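Local coordinates for DNA-binding response regulator, merR family (Colwellia psychrerythraea, PDB 3CNB), which probably acts as a DNA-binding response regulator, this chain being its signal receiver domain, whose fold is that of the CheY family, at residues Phe9-Glu15 with Pro55-Asp61; Ile39-Pro43 with Met64-Asp68; Gly69-His74 with Arg101-Ala107; Ile86-Gly92 with Ala107-Lys113. Numbering follows the deposited sequence.

How the contacts relate
All four contacts belong to one receiver domain, a five-stranded parallel sheet of order 2-1-3-4-5 with helices on both sides. Contact 1 pairs two inner strands and contact 4 pairs strand 86-91 with the edge strand 109-112; with centres about 11 Å apart, they join through L60 O to M90 N (2.8 Å). Contact 2 lies by the other edge, where I13 O approaches A40 N at 2.8 Å. Contact 3 packs two helices on the sheet, shares A107 with contact 4 and meets it where I102 CG1 lies 3.7 Å from A89 CB. Contacts 1 and 4 also build the predicted phosphorylation site, not phosphorylated here: K113 NZ is 2.8 Å from D61 OD1 in a salt bridge.

Contact 1: Phe9-Glu15 with Pro55-Asp61; sequences FSILIIE and PDVVMLD
Strands 10-14 and 57-61 run parallel, their axes 4.7 Å apart at closest and inclined by 8°. The register pairs I11 with V57 through I14 with L60, CA-CA 4.8 to 5.1 Å. Backbone hydrogen bonds form the ladder: L12 N to V57 O (2.9 Å), M59 N to L12 O (3.0 Å), I14 N to M59 O (2.8 Å) and D61 N to I14 O (3.0 Å). At its start S10 O accepts from D56 N (2.6 Å), while S10 N donates to D56 OD2 (2.8 Å). I11, I13, V57 and M59 share one face, with I13 CG1 4.1 Å from M59 CG; L12, I14, V58 and L60 line the other, with I14 CD1 (mt) 4.0 Å from L60 CD1. At the C-terminal end E15 OE1 lies 3.2 Å from D61 OD2; E15 OE1 also accepts from D17 N, and K113 NZ salt-bridges E15 OE2 and D61 OD1, offsetting the repulsion. This acidic cluster, containing the predicted phosphoacceptor D61, is characteristic of the receiver-domain active site.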
loop_
_atom_site.group_PDB
_atom_site.type_symbol
_atom_site.label_atom_id
_atom_site.label_comp_id
_atom_site.label_asym_id
_atom_site.label_seq_id
_atom_site.Cartn_x
_atom_site.Cartn_y
_atom_site.Cartn_z
ATOM N N PHE A 9 15.728 1.251 0.114
ATOM C CA PHE A 9 14.321 1.710 -0.104
ATOM C C PHE A 9 13.401 0.500 0.050
ATOM O O PHE A 9 13.693 -0.571 -0.476
ATOM C CB PHE A 9 14.186 2.385 -1.479
ATOM C CG PHE A 9 12.758 2.583 -1.943
ATOM C CD1 PHE A 9 12.329 2.027 -3.141
ATOM C CD2 PHE A 9 11.859 3.322 -1.198
ATOM C CE1 PHE A 9 11.025 2.190 -3.584
ATOM C CE2 PHE A 9 10.549 3.485 -1.627
ATOM C CZ PHE A 9 10.135 2.913 -2.824
ATOM N N SER A 10 12.302 0.673 0.781
ATOM C CA SER A 10 11.543 -0.464 1.283
ATOM C C SER A 10 10.033 -0.347 1.055
ATOM O O SER A 10 9.439 0.683 1.340
ATOM C CB SER A 10 11.862 -0.664 2.769
ATOM O OG SER A 10 11.374 -1.895 3.229
ATOM N N ILE A 11 9.415 -1.400 0.520
ATOM C CA ILE A 11 7.980 -1.371 0.265
ATOM C C ILE A 11 7.331 -2.539 0.961
ATOM O O ILE A 11 7.799 -3.661 0.834
ATOM C CB ILE A 11 7.649 -1.441 -1.251
ATOM C CG1 ILE A 11 8.165 -0.202 -1.977
ATOM C CG2 ILE A 11 6.132 -1.553 -1.499
ATOM C CD1 ILE A 11 8.336 -0.408 -3.462
ATOM N N LEU A 12 6.238 -2.269 1.681
ATOM C CA LEU A 12 5.421 -3.313 2.302
ATOM C C LEU A 12 4.070 -3.435 1.598
ATOM O O LEU A 12 3.305 -2.461 1.503
ATOM C CB LEU A 12 5.199 -3.001 3.805
ATOM C CG LEU A 12 4.829 -4.013 4.907
ATOM C CD1 LEU A 12 3.658 -3.474 5.734
ATOM C CD2 LEU A 12 4.548 -5.437 4.433
ATOM N N ILE A 13 3.760 -4.645 1.151
ATOM C CA ILE A 13 2.498 -4.942 0.493
ATOM C C ILE A 13 1.596 -5.696 1.451
ATOM O O ILE A 13 1.952 -6.780 1.909
ATOM C CB ILE A 13 2.700 -5.789 -0.813
ATOM C CG1 ILE A 13 3.466 -4.991 -1.865
ATOM C CG2 ILE A 13 1.355 -6.285 -1.398
ATOM C CD1 ILE A 13 4.176 -5.887 -2.855
ATOM N N ILE A 14 0.448 -5.131 1.738
ATOM C CA ILE A 14 -0.566 -5.752 2.536
ATOM C C ILE A 14 -1.693 -6.285 1.682
ATOM O O ILE A 14 -2.483 -5.549 1.189
ATOM C CB ILE A 14 -1.094 -4.791 3.559
ATOM C CG1 ILE A 14 -0.008 -4.403 4.543
ATOM C CG2 ILE A 14 -2.236 -5.357 4.249
ATOM C CD1 ILE A 14 -0.212 -3.179 5.253
ATOM N N GLU A 15 -1.762 -7.592 1.543
ATOM C CA GLU A 15 -2.604 -8.244 0.560
ATOM C C GLU A 15 -2.795 -9.753 0.795
ATOM O O GLU A 15 -1.861 -10.475 0.765
ATOM C CB GLU A 15 -1.991 -8.010 -0.805
ATOM C CG GLU A 15 -2.639 -8.679 -1.962
ATOM C CD GLU A 15 -4.024 -8.223 -2.190
ATOM O OE1 GLU A 15 -4.917 -9.010 -2.004
ATOM O OE2 GLU A 15 -4.238 -7.092 -2.518
ATOM N N PRO A 55 8.806 0.306 6.190
ATOM C CA PRO A 55 8.625 0.567 4.762
ATOM C C PRO A 55 8.539 2.050 4.466
ATOM O O PRO A 55 8.155 2.846 5.330
ATOM C CB PRO A 55 7.305 -0.132 4.445
ATOM C CG PRO A 55 6.539 -0.117 5.752
ATOM C CD PRO A 55 7.552 -0.112 6.854
ATOM N N ASP A 56 8.938 2.432 3.265
ATOM C CA ASP A 56 8.814 3.822 2.853
ATOM C C ASP A 56 7.469 3.997 2.192
ATOM O O ASP A 56 6.906 5.073 2.213
ATOM C CB ASP A 56 9.938 4.168 1.889
ATOM C CG ASP A 56 11.298 4.046 2.538
ATOM O OD1 ASP A 56 11.602 4.889 3.408
ATOM O OD2 ASP A 56 12.033 3.099 2.210
ATOM N N VAL A 57 6.987 2.903 1.600
ATOM C CA VAL A 57 5.731 2.832 0.878
ATOM C C VAL A 57 4.932 1.630 1.382
ATOM O O VAL A 57 5.491 0.537 1.533
ATOM C CB VAL A 57 5.959 2.679 -0.673
ATOM C CG1 VAL A 57 4.625 2.590 -1.412
ATOM C CG2 VAL A 57 6.773 3.858 -1.235
ATOM N N VAL A 58 3.645 1.816 1.668
ATOM C CA VAL A 58 2.758 0.641 1.806
ATOM C C VAL A 58 1.613 0.611 0.812
ATOM O O VAL A 58 0.863 1.590 0.642
ATOM C CB VAL A 58 2.230 0.275 3.278
ATOM C CG1 VAL A 58 3.110 0.799 4.397
ATOM C CG2 VAL A 58 0.736 0.566 3.489
ATOM N N MET A 59 1.507 -0.537 0.156
ATOM C CA MET A 59 0.400 -0.850 -0.713
ATOM C C MET A 59 -0.623 -1.575 0.149
ATOM O O MET A 59 -0.370 -2.672 0.648
ATOM C CB MET A 59 0.868 -1.720 -1.890
ATOM C CG MET A 59 2.112 -1.170 -2.625
ATOM S SD MET A 59 1.781 0.224 -3.721
ATOM C CE MET A 59 0.651 -0.526 -4.856
ATOM N N LEU A 60 -1.780 -0.955 0.301
ATOM C CA LEU A 60 -2.785 -1.392 1.253
ATOM C C LEU A 60 -4.073 -1.883 0.579
ATOM O O LEU A 60 -4.838 -1.094 0.012
ATOM C CB LEU A 60 -3.091 -0.228 2.212
ATOM C CG LEU A 60 -4.156 -0.420 3.305
ATOM C CD1 LEU A 60 -3.669 -1.394 4.351
ATOM C CD2 LEU A 60 -4.523 0.890 3.942
ATOM N N ASP A 61 -4.325 -3.185 0.648
ATOM C CA ASP A 61 -5.587 -3.728 0.162
ATOM C C ASP A 61 -6.689 -3.503 1.210
ATOM O O ASP A 61 -6.607 -4.014 2.329
ATOM C CB ASP A 61 -5.410 -5.207 -0.202
ATOM C CG ASP A 61 -6.689 -5.867 -0.706
ATOM O OD1 ASP A 61 -7.502 -5.219 -1.398
ATOM O OD2 ASP A 61 -6.866 -7.071 -0.423
#

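Contact 2: Ile39-Pro43 with Met64-Asp68; sequences IAYNP and MVGMD
Van der Waals packing joins the end of strand 36-40 and the start of helix 43-52 to the loop before helix 69-77, burying 213 Å². The backbone of 64-68 forms a type II turn from M64 to M67, with G66 at phi/psi 86/16, angles at which a CB would jam against the preceding carbonyl. P43 and M67 have the closest CA atoms, 5.9 Å apart. In sulfur and methyl contacts, M64 (chi1 t, chi2 t) sets SD 3.6 Å from P43 N and 4.0 Å from P43 CD, and chi3 m then carries CE to 3.6 Å from Y41 O. In ring contacts, P43 CG approaches G66 O at 3.5 Å and P43 CB meets M67 CB at 3.8 Å. Polar side chains act as N-caps: N42 OD1 accepts from D45 N, and D68 OD2 weakly from F70 N. The junction between this strand-to-helix turn and the 64-68 loop thus rests on van der Waals contact, partly against backbone carbonyls, with no hydrogen bond between the segments.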
loop_
_atom_site.group_PDB
_atom_site.type_symbol
_atom_site.label_atom_id
_atom_site.label_comp_id
_atom_site.label_asym_id
_atom_site.label_seq_id
_atom_site.Cartn_x
_atom_site.Cartn_y
_atom_site.Cartn_z
ATOM N N ILE A 39 5.895 -8.788 1.722
ATOM C CA ILE A 39 4.461 -9.048 1.744
ATOM C C ILE A 39 3.972 -9.469 3.130
ATOM O O ILE A 39 4.565 -10.331 3.771
ATOM C CB ILE A 39 4.026 -10.144 0.727
ATOM C CG1 ILE A 39 4.590 -9.864 -0.666
ATOM C CG2 ILE A 39 2.524 -10.223 0.647
ATOM C CD1 ILE A 39 4.630 -11.103 -1.549
ATOM N N ALA A 40 2.883 -8.845 3.563
ATOM C CA ALA A 40 2.122 -9.302 4.698
ATOM C C ALA A 40 0.802 -9.874 4.170
ATOM O O ALA A 40 -0.010 -9.161 3.551
ATOM C CB ALA A 40 1.898 -8.168 5.643
ATOM N N TYR A 41 0.608 -11.178 4.398
ATOM C CA TYR A 41 -0.525 -11.920 3.850
ATOM C C TYR A 41 -1.726 -11.932 4.756
ATOM O O TYR A 41 -2.785 -12.418 4.369
ATOM C CB TYR A 41 -0.132 -13.379 3.578
ATOM C CG TYR A 41 0.825 -13.584 2.422
ATOM C CD1 TYR A 41 0.414 -13.398 1.105
ATOM C CD2 TYR A 41 2.140 -13.977 2.651
ATOM C CE1 TYR A 41 1.302 -13.591 0.041
ATOM C CE2 TYR A 41 3.026 -14.173 1.604
ATOM C CZ TYR A 41 2.602 -13.977 0.305
ATOM O OH TYR A 41 3.494 -14.184 -0.724
ATOM N N ASN A 42 -1.569 -11.412 5.967
ATOM C CA ASN A 42 -2.646 -11.471 6.954
ATOM C C ASN A 42 -2.539 -10.260 7.866
ATOM O O ASN A 42 -1.480 -9.646 7.885
ATOM C CB ASN A 42 -2.562 -12.787 7.753
ATOM C CG ASN A 42 -1.271 -12.923 8.525
ATOM O OD1 ASN A 42 -1.002 -12.176 9.471
ATOM N ND2 ASN A 42 -0.459 -13.905 8.132
ATOM N N PRO A 43 -3.605 -9.933 8.641
ATOM C CA PRO A 43 -3.561 -8.708 9.461
ATOM C C PRO A 43 -2.446 -8.614 10.514
ATOM O O PRO A 43 -1.949 -7.510 10.762
ATOM C CB PRO A 43 -4.941 -8.671 10.128
ATOM C CG PRO A 43 -5.805 -9.586 9.313
ATOM C CD PRO A 43 -4.893 -10.644 8.794
ATOM N N MET A 64 -8.769 -6.883 2.616
ATOM C CA MET A 64 -8.122 -7.967 3.350
ATOM C C MET A 64 -9.129 -8.402 4.418
ATOM O O MET A 64 -9.737 -7.560 5.093
ATOM C CB MET A 64 -6.762 -7.549 3.947
ATOM C CG MET A 64 -6.184 -8.561 4.941
ATOM S SD MET A 64 -4.524 -8.302 5.574
ATOM C CE MET A 64 -3.634 -8.958 4.189
ATOM N N VAL A 65 -9.350 -9.713 4.492
ATOM C CA VAL A 65 -10.338 -10.308 5.388
ATOM C C VAL A 65 -9.819 -10.209 6.819
ATOM O O VAL A 65 -8.687 -10.606 7.102
ATOM C CB VAL A 65 -10.622 -11.790 4.993
ATOM C CG1 VAL A 65 -11.580 -12.471 5.973
ATOM C CG2 VAL A 65 -11.181 -11.863 3.576
ATOM N N GLY A 66 -10.632 -9.646 7.710
ATOM C CA GLY A 66 -10.262 -9.569 9.127
ATOM C C GLY A 66 -9.423 -8.364 9.532
ATOM O O GLY A 66 -8.802 -8.369 10.601
ATOM N N MET A 67 -9.382 -7.342 8.678
ATOM C CA MET A 67 -8.815 -6.048 9.062
ATOM C C MET A 67 -9.546 -4.892 8.401
ATOM O O MET A 67 -10.036 -5.003 7.281
ATOM C CB MET A 67 -7.288 -5.966 8.854
ATOM C CG MET A 67 -6.782 -5.747 7.441
ATOM S SD MET A 67 -5.140 -4.931 7.387
ATOM C CE MET A 67 -5.393 -4.236 5.753
ATOM N N ASP A 68 -9.619 -3.782 9.121
ATOM C CA ASP A 68 -10.262 -2.590 8.632
ATOM C C ASP A 68 -9.157 -1.723 8.021
ATOM O O ASP A 68 -8.414 -1.095 8.752
ATOM C CB ASP A 68 -10.925 -1.903 9.824
ATOM C CG ASP A 68 -11.722 -0.660 9.449
ATOM O OD1 ASP A 68 -12.579 -0.260 10.265
ATOM O OD2 ASP A 68 -11.500 -0.063 8.381
#

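Contact 3: Gly69-His74 with Arg101-Ala107; sequences GFSICH and RIVALGA
F70, in the m rotamer with chi2 at -89°, lays its ring beneath the guanidinium of R101: the planes are inclined by 11°, and R101 CZ sits 3.9 Å from the ring centroid, 21° off its normal, a stacked cation-pi pair. L105 (mt) brings CD1 to the edge of the F70 ring, 3.8 Å from F70 CB and 3.4 Å from F70 O. I102 leaves its helix sideways, and its tp rotamer places CD1 3.8 Å from F70 CD1 and 3.7 Å from C73 CB. These two helices, 69-77 and 96-104, lie on the same side of the receiver sheet, where C73 and I102 also rest on strand 86-91. Helix 96-104 ends in a Schellman motif at G106 (phi 117°), with G106 N bonded to V103 O and A107 N to I102 O. C73, chi1 t, sets SG 3.5 Å from A107 N. At the exposed end of the contact H74 ND1 holds a water at 3.2 Å, which donates to L105 O at 2.8 Å.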
loop_
_atom_site.group_PDB
_atom_site.type_symbol
_atom_site.label_atom_id
_atom_site.label_comp_id
_atom_site.label_asym_id
_atom_site.label_seq_id
_atom_site.Cartn_x
_atom_site.Cartn_y
_atom_site.Cartn_z
ATOM N N GLY A 69 -9.068 -1.693 6.684
ATOM C CA GLY A 69 -8.044 -0.902 5.962
ATOM C C GLY A 69 -8.117 0.598 6.199
ATOM O O GLY A 69 -7.095 1.302 6.188
ATOM N N PHE A 70 -9.322 1.100 6.435
ATOM C CA PHE A 70 -9.520 2.530 6.699
ATOM C C PHE A 70 -8.888 2.948 8.018
ATOM O O PHE A 70 -8.195 3.975 8.112
ATOM C CB PHE A 70 -11.010 2.854 6.672
ATOM C CG PHE A 70 -11.650 2.604 5.331
ATOM C CD1 PHE A 70 -11.681 3.608 4.359
ATOM C CD2 PHE A 70 -12.199 1.365 5.032
ATOM C CE1 PHE A 70 -12.266 3.371 3.107
ATOM C CE2 PHE A 70 -12.779 1.116 3.803
ATOM C CZ PHE A 70 -12.813 2.113 2.829
ATOM N N SER A 71 -9.081 2.094 9.020
ATOM C CA SER A 71 -8.524 2.268 10.347
ATOM C C SER A 71 -6.991 2.153 10.349
ATOM O O SER A 71 -6.295 2.968 10.971
ATOM C CB SER A 71 -9.143 1.199 11.277
ATOM O OG SER A 71 -9.330 1.715 12.575
ATOM N N ILE A 72 -6.487 1.122 9.665
ATOM C CA ILE A 72 -5.060 0.855 9.503
ATOM C C ILE A 72 -4.362 2.053 8.833
ATOM O O ILE A 72 -3.313 2.521 9.300
ATOM C CB ILE A 72 -4.829 -0.444 8.699
ATOM C CG1 ILE A 72 -4.837 -1.657 9.636
ATOM C CG2 ILE A 72 -3.411 -0.486 8.108
ATOM C CD1 ILE A 72 -6.151 -2.165 10.101
ATOM N N CYS A 73 -4.967 2.563 7.765
ATOM C CA CYS A 73 -4.445 3.760 7.077
ATOM C C CYS A 73 -4.391 4.972 8.002
ATOM O O CYS A 73 -3.387 5.681 8.060
ATOM C CB CYS A 73 -5.304 4.100 5.862
ATOM S SG CYS A 73 -4.681 5.515 4.898
ATOM N N HIS A 74 -5.478 5.201 8.728
ATOM C CA HIS A 74 -5.527 6.263 9.717
ATOM C C HIS A 74 -4.433 6.108 10.770
ATOM O O HIS A 74 -3.709 7.071 11.050
ATOM C CB HIS A 74 -6.904 6.286 10.375
ATOM C CG HIS A 74 -7.077 7.383 11.373
ATOM N ND1 HIS A 74 -6.697 8.684 11.122
ATOM C CD2 HIS A 74 -7.615 7.378 12.614
ATOM C CE1 HIS A 74 -6.983 9.431 12.171
ATOM N NE2 HIS A 74 -7.549 8.665 13.087
ATOM N N ARG A 101 -13.011 8.501 1.515
ATOM C CA ARG A 101 -12.682 8.114 2.896
ATOM C C ARG A 101 -11.225 7.744 3.044
ATOM O O ARG A 101 -10.546 8.232 3.943
ATOM C CB ARG A 101 -13.503 6.901 3.314
ATOM C CG ARG A 101 -14.858 7.213 3.836
ATOM C CD ARG A 101 -15.451 5.947 4.422
ATOM N NE ARG A 101 -14.858 5.609 5.706
ATOM C CZ ARG A 101 -14.813 4.380 6.210
ATOM N NH1 ARG A 101 -15.316 3.355 5.526
ATOM N NH2 ARG A 101 -14.260 4.180 7.398
ATOM N N ILE A 102 -10.740 6.857 2.178
ATOM C CA ILE A 102 -9.355 6.444 2.294
ATOM C C ILE A 102 -8.363 7.609 2.090
ATOM O O ILE A 102 -7.366 7.747 2.834
ATOM C CB ILE A 102 -9.028 5.177 1.449
ATOM C CG1 ILE A 102 -7.817 4.440 2.039
ATOM C CG2 ILE A 102 -8.816 5.508 -0.052
ATOM C CD1 ILE A 102 -8.036 3.851 3.438
ATOM N N VAL A 103 -8.651 8.469 1.116
ATOM C CA VAL A 103 -7.812 9.612 0.859
ATOM C C VAL A 103 -7.831 10.583 2.051
ATOM O O VAL A 103 -6.768 11.055 2.496
ATOM C CB VAL A 103 -8.161 10.285 -0.517
ATOM C CG1 VAL A 103 -7.466 11.611 -0.666
ATOM C CG2 VAL A 103 -7.755 9.337 -1.664
ATOM N N ALA A 104 -9.016 10.834 2.606
ATOM C CA ALA A 104 -9.131 11.767 3.745
ATOM C C ALA A 104 -8.412 11.230 4.988
ATOM O O ALA A 104 -7.961 12.005 5.825
ATOM C CB ALA A 104 -10.570 12.025 4.065
ATOM N N LEU A 105 -8.277 9.905 5.062
ATOM C CA LEU A 105 -7.538 9.221 6.136
ATOM C C LEU A 105 -6.021 9.186 5.944
ATOM O O LEU A 105 -5.305 8.693 6.820
ATOM C CB LEU A 105 -8.113 7.822 6.365
ATOM C CG LEU A 105 -9.482 7.887 7.062
ATOM C CD1 LEU A 105 -10.180 6.547 7.059
ATOM C CD2 LEU A 105 -9.387 8.436 8.510
ATOM N N GLY A 106 -5.531 9.728 4.819
ATOM C CA GLY A 106 -4.101 9.851 4.585
ATOM C C GLY A 106 -3.467 9.107 3.407
ATOM O O GLY A 106 -2.308 9.353 3.093
ATOM N N ALA A 107 -4.199 8.206 2.759
ATOM C CA ALA A 107 -3.730 7.551 1.524
ATOM C C ALA A 107 -3.539 8.584 0.392
ATOM O O ALA A 107 -4.305 9.538 0.311
ATOM C CB ALA A 107 -4.708 6.476 1.089
HETATM O O HOH W 1 -5.075 10.423 9.032
#

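Contact 4: Ile86-Gly92 with Ala107-Lys113; sequences IVIAMTG and AETCFGK
This is a parallel strand pairing inside a beta-alpha-beta unit, in which helix 96-104 connects strand 86-91 to the edge strand 109-112. The axes approach to 4.4 Å and cross at -28°, a clear twist. A89 pairs with C110 (CA-CA 4.4 Å) and M90 with F111 (4.6 Å). E108 N donates to V87 O (2.8 Å), A89 N to T109 O (3.1 Å), F111 N to A89 O (2.9 Å) and T91 N to F111 O (2.9 Å). On one face A89 CB lies 3.9 Å from C110 SG (C110 chi1 t), and T91 CG2 is 3.8 Å from the same SG. On the other, F111 (chi1 m, chi2 -98°) brings CD2 to 3.6 Å from I88 CG2. One water accepts from V87 N (3.0 Å) and donates to E108 OE2 (2.6 Å); another donates to G92 O (2.5 Å) and K113 O (2.7 Å). K113, with chi2 to chi4 all t, stretches to salt bridges with D61 and E15, K113 CE passing 4.0 Å from M90 CB. Helix 96-104 packs against A89 and C110, helix 117-129 against I88 and F111, and strand 57-61 continues the sheet beyond strand 86-91.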
loop_
_atom_site.group_PDB
_atom_site.type_symbol
_atom_site.label_atom_id
_atom_site.label_comp_id
_atom_site.label_asym_id
_atom_site.label_seq_id
_atom_site.Cartn_x
_atom_site.Cartn_y
_atom_site.Cartn_z
ATOM N N ILE A 86 4.425 6.541 2.513
ATOM C CA ILE A 86 3.507 6.797 1.399
ATOM C C ILE A 86 2.545 5.625 1.300
ATOM O O ILE A 86 2.961 4.499 1.021
ATOM C CB ILE A 86 4.243 6.935 0.040
ATOM C CG1 ILE A 86 5.242 8.092 0.055
ATOM C CG2 ILE A 86 3.231 7.056 -1.137
ATOM C CD1 ILE A 86 6.464 7.806 -0.856
ATOM N N VAL A 87 1.267 5.898 1.549
ATOM C CA VAL A 87 0.248 4.880 1.545
ATOM C C VAL A 87 -0.569 4.927 0.247
ATOM O O VAL A 87 -1.214 5.927 -0.060
ATOM C CB VAL A 87 -0.703 5.002 2.774
ATOM C CG1 VAL A 87 -1.872 4.041 2.640
ATOM C CG2 VAL A 87 0.060 4.738 4.087
ATOM N N ILE A 88 -0.553 3.822 -0.487
ATOM C CA ILE A 88 -1.374 3.686 -1.678
ATOM C C ILE A 88 -2.418 2.604 -1.443
ATOM O O ILE A 88 -2.081 1.428 -1.331
ATOM C CB ILE A 88 -0.489 3.380 -2.927
ATOM C CG1 ILE A 88 0.469 4.561 -3.185
ATOM C CG2 ILE A 88 -1.343 3.147 -4.167
ATOM C CD1 ILE A 88 1.536 4.281 -4.188
ATOM N N ALA A 89 -3.687 2.998 -1.374
ATOM C CA ALA A 89 -4.767 2.028 -1.222
ATOM C C ALA A 89 -5.098 1.289 -2.525
ATOM O O ALA A 89 -4.934 1.823 -3.615
ATOM C CB ALA A 89 -6.020 2.697 -0.662
ATOM N N MET A 90 -5.567 0.050 -2.384
ATOM C CA MET A 90 -6.105 -0.750 -3.483
ATOM C C MET A 90 -7.420 -1.361 -2.993
ATOM O O MET A 90 -7.544 -1.686 -1.814
ATOM C CB MET A 90 -5.161 -1.904 -3.866
ATOM C CG MET A 90 -3.680 -1.622 -3.801
ATOM S SD MET A 90 -2.735 -3.060 -4.264
ATOM C CE MET A 90 -2.614 -3.936 -2.703
ATOM N N THR A 91 -8.388 -1.524 -3.887
ATOM C CA THR A 91 -9.679 -2.147 -3.545
ATOM C C THR A 91 -10.373 -2.731 -4.780
ATOM O O THR A 91 -10.103 -2.310 -5.896
ATOM C CB THR A 91 -10.630 -1.186 -2.750
ATOM O OG1 THR A 91 -11.708 -1.941 -2.189
ATOM C CG2 THR A 91 -11.188 -0.047 -3.616
ATOM N N GLY A 92 -11.239 -3.722 -4.576
ATOM C CA GLY A 92 -12.024 -4.313 -5.664
ATOM C C GLY A 92 -13.046 -3.313 -6.162
ATOM O O GLY A 92 -12.781 -2.554 -7.101
ATOM N N ALA A 107 -4.199 8.206 2.759
ATOM C CA ALA A 107 -3.730 7.551 1.524
ATOM C C ALA A 107 -3.539 8.584 0.392
ATOM O O ALA A 107 -4.305 9.538 0.311
ATOM C CB ALA A 107 -4.708 6.476 1.089
ATOM N N GLU A 108 -2.536 8.395 -0.470
ATOM C CA GLU A 108 -2.294 9.345 -1.588
ATOM C C GLU A 108 -3.393 9.239 -2.619
ATOM O O GLU A 108 -3.778 10.222 -3.271
ATOM C CB GLU A 108 -0.949 9.076 -2.287
ATOM C CG GLU A 108 0.258 9.223 -1.411
ATOM C CD GLU A 108 0.355 10.571 -0.768
ATOM O OE1 GLU A 108 0.024 11.588 -1.431
ATOM O OE2 GLU A 108 0.773 10.614 0.405
ATOM N N THR A 109 -3.881 8.016 -2.766
ATOM C CA THR A 109 -4.823 7.665 -3.797
ATOM C C THR A 109 -5.296 6.238 -3.577
ATOM O O THR A 109 -4.808 5.535 -2.687
ATOM C CB THR A 109 -4.189 7.820 -5.207
ATOM O OG1 THR A 109 -5.209 7.669 -6.202
ATOM C CG2 THR A 109 -3.035 6.825 -5.423
ATOM N N CYS A 110 -6.260 5.822 -4.387
ATOM C CA CYS A 110 -6.806 4.503 -4.280
ATOM C C CYS A 110 -6.985 3.909 -5.675
ATOM O O CYS A 110 -7.570 4.534 -6.548
ATOM C CB CYS A 110 -8.119 4.538 -3.496
ATOM S SG CYS A 110 -8.895 2.930 -3.243
ATOM N N PHE A 111 -6.449 2.709 -5.869
ATOM C CA PHE A 111 -6.542 1.996 -7.126
ATOM C C PHE A 111 -7.654 0.968 -7.080
ATOM O O PHE A 111 -7.764 0.215 -6.117
ATOM C CB PHE A 111 -5.221 1.285 -7.420
ATOM C CG PHE A 111 -4.161 2.185 -7.983
ATOM C CD1 PHE A 111 -3.940 2.226 -9.354
ATOM C CD2 PHE A 111 -3.387 2.994 -7.149
ATOM C CE1 PHE A 111 -2.964 3.056 -9.893
ATOM C CE2 PHE A 111 -2.411 3.815 -7.665
ATOM C CZ PHE A 111 -2.202 3.854 -9.052
ATOM N N GLY A 112 -8.485 0.947 -8.122
ATOM C CA GLY A 112 -9.486 -0.100 -8.293
ATOM C C GLY A 112 -8.867 -1.360 -8.848
ATOM O O GLY A 112 -7.766 -1.315 -9.388
ATOM N N LYS A 113 -9.559 -2.485 -8.702
ATOM C CA LYS A 113 -9.109 -3.753 -9.289
ATOM C C LYS A 113 -10.025 -4.128 -10.457
ATOM O O LYS A 113 -11.224 -3.915 -10.363
ATOM C CB LYS A 113 -9.007 -4.860 -8.231
ATOM C CG LYS A 113 -7.849 -4.632 -7.250
ATOM C CD LYS A 113 -7.687 -5.764 -6.274
ATOM C CE LYS A 113 -6.869 -5.320 -5.083
ATOM N NZ LYS A 113 -7.028 -6.275 -3.945
HETATM O O HOH W 2 0.237 8.691 2.145
HETATM O O HOH W 3 -12.264 -1.616 -9.401
#